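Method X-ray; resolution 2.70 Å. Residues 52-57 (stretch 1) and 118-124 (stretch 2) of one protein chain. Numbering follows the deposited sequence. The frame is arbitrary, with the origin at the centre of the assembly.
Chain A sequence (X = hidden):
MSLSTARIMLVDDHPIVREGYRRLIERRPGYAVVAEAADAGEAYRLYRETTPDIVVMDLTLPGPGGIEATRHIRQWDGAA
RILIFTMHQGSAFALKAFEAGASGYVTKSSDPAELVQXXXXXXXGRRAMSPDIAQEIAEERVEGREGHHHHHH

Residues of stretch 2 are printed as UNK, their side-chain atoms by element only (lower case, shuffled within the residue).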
# COMPACT_ATOMS: atom_id res chain seq x y z
N PRO A 52 -1.82 12.23 4.33
CA PRO A 52 -2.56 11.90 3.13
C PRO A 52 -3.72 10.94 3.35
O PRO A 52 -3.84 10.32 4.41
CB PRO A 52 -1.53 11.17 2.29
CG PRO A 52 -0.64 10.49 3.32
CD PRO A 52 -0.55 11.48 4.42
N ASP A 53 -4.56 10.82 2.34
CA ASP A 53 -5.73 10.05 2.47
C ASP A 53 -5.37 8.61 2.38
O ASP A 53 -6.17 7.77 2.76
CB ASP A 53 -6.66 10.37 1.34
CG ASP A 53 -7.13 11.80 1.39
OD1 ASP A 53 -7.64 12.21 2.45
OD2 ASP A 53 -7.02 12.54 0.38
N ILE A 54 -4.21 8.28 1.86
CA ILE A 54 -3.86 6.88 1.71
C ILE A 54 -2.43 6.85 1.35
O ILE A 54 -1.97 7.67 0.50
CB ILE A 54 -4.57 6.19 0.52
CG1 ILE A 54 -4.15 4.73 0.42
CG2 ILE A 54 -4.22 6.83 -0.88
CD1 ILE A 54 -5.30 3.81 -0.14
N VAL A 55 -1.71 5.93 1.97
CA VAL A 55 -0.32 5.72 1.59
C VAL A 55 -0.15 4.38 0.90
O VAL A 55 -0.76 3.41 1.31
CB VAL A 55 0.62 5.89 2.78
CG1 VAL A 55 -0.11 5.69 4.08
CG2 VAL A 55 1.84 5.01 2.65
N VAL A 56 0.59 4.37 -0.20
CA VAL A 56 1.00 3.15 -0.89
C VAL A 56 2.48 2.83 -0.74
O VAL A 56 3.34 3.60 -1.16
CB VAL A 56 0.87 3.29 -2.38
CG1 VAL A 56 1.56 2.05 -3.10
CG2 VAL A 56 -0.59 3.45 -2.77
N MET A 57 2.79 1.63 -0.21
CA MET A 57 4.17 1.28 0.26
C MET A 57 4.72 -0.06 -0.26
O MET A 57 3.95 -1.01 -0.32
CB MET A 57 4.13 1.18 1.80
CG MET A 57 5.25 1.92 2.37
SD MET A 57 5.34 2.12 4.10
CE MET A 57 7.08 2.18 4.03
N UNK A 118 -7.66 -1.12 -6.09
CA UNK A 118 -7.35 -1.21 -4.66
C UNK A 118 -7.42 0.16 -3.98
O UNK A 118 -8.24 0.40 -3.11
c UNK A 118 -5.98 -1.78 -4.48
N UNK A 119 -6.56 1.08 -4.37
CA UNK A 119 -6.70 2.43 -3.83
C UNK A 119 -8.20 2.91 -3.75
O UNK A 119 -8.64 3.47 -2.71
c UNK A 119 -3.68 3.94 -5.64
c UNK A 119 -4.46 3.17 -4.58
c UNK A 119 -5.94 3.39 -4.72
c UNK A 119 -6.28 4.85 -4.42
N UNK A 120 -8.94 2.72 -4.85
CA UNK A 120 -10.34 3.10 -4.96
C UNK A 120 -11.18 2.47 -3.86
O UNK A 120 -11.93 3.17 -3.16
c UNK A 120 -10.92 2.65 -6.30
o UNK A 120 -11.04 4.88 -8.94
c UNK A 120 -10.16 3.16 -7.50
c UNK A 120 -11.08 3.64 -8.65
o UNK A 120 -11.82 2.79 -9.24
N UNK A 121 -11.05 1.15 -3.70
CA UNK A 121 -11.81 0.40 -2.69
C UNK A 121 -11.43 0.67 -1.28
O UNK A 121 -12.27 0.47 -0.40
c UNK A 121 -11.62 -1.05 -2.89
N UNK A 122 -10.16 0.96 -1.04
CA UNK A 122 -9.71 1.24 0.31
C UNK A 122 -10.38 2.54 0.77
O UNK A 122 -10.92 2.66 1.91
c UNK A 122 -8.19 1.35 0.40
c UNK A 122 -7.60 -0.00 0.73
c UNK A 122 -6.28 -0.28 -0.02
c UNK A 122 -7.80 2.18 1.54
N UNK A 123 -10.37 3.52 -0.16
CA UNK A 123 -10.97 4.84 0.07
C UNK A 123 -12.49 4.74 0.17
O UNK A 123 -13.19 5.67 0.59
c UNK A 123 -8.85 6.91 0.33
c UNK A 123 -10.57 5.77 -1.06
c UNK A 123 -9.11 6.21 -1.00
c UNK A 123 -8.71 7.19 -2.07
N UNK A 124 -12.98 3.57 -0.19
CA UNK A 124 -14.40 3.37 -0.25
C UNK A 124 -14.68 2.86 1.10
O UNK A 124 -15.84 2.85 1.53
c UNK A 124 -14.80 2.30 -1.32

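Position 118 carries a single side-chain carbon, a CB with nothing beyond it. It points sideways to the strand, and its CB comes no nearer to stretch 1 than 7.1 Å, to CD1 of Ile54, so it takes no part in the contact. One carbon identifies Ala118. Its carbonyl oxygen accepts a helical hydrogen bond from the backbone N of position 122, at 2.9 Å.

Position 119 has four carbons and no heteroatom. The side chain leaves the helix sideways and forks at its first carbon; one arm is two carbons long, and its end approaches CG2 of Val56. The pattern is that of isoleucine. With chi1 in m and chi2 in t, Ile119 has its CD1 4.2 Å from CG2 of Val56. Its CA also lies 4.2 Å from CD1 of Ile54.

At position 120 three carbons run in an unbranched chain, the third bearing two oxygens, pointing away from stretch 1 and touching nothing there. This carboxylate on a two-methylene stem is Glu120; its OE1 is hydrogen-bonded elsewhere in the structure.

Position 121 again shows one carbon, out of reach of the strand, and is Ala121.

Position 122 repeats the four-carbon pattern forked at the first carbon. It points toward stretch 1, and its one-carbon arm comes nearest to CD1 of Ile54. It is Ile122. The closest approach is CG2 of Ile122 to CD1 of Ile54, at 3.4 Å, tight for two methyl groups.

Position 123 also has four carbons, but forks at the second. It sets out sideways, yet one of its two end carbons approaches O of Asp53 and CB of Ile54. The later fork identifies Leu123: CD2 lies 3.7 Å from O of Asp53 and 4.3 Å from CB of Ile54. Its backbone N bonds to O of Ile119 at 3.1 Å.

Position 124, with one carbon and no contact with stretch 1, is Ala124. Its N makes a weak hydrogen bond to O of Ala121, at 3.2 Å.

The contact is small, burying 246 Å² in total, and rests on apolar packing, with no hydrogen bond between the stretches. Strand and helix run at 144° to each other, their axes approaching to 10.1 Å. Ile54 is the centre: it points toward the helix, and with chi1 at 180° (t) and chi2 at 148°, its CD1 lies near both Ile119 and Ile122, while its CB meets Leu123. Val56 extends the apolar surface to Ile119, whereas the intervening Val55 is out of reach, as expected from side-chain alternation along a strand.

Stretch 2, residues 118-124: AIEAILA
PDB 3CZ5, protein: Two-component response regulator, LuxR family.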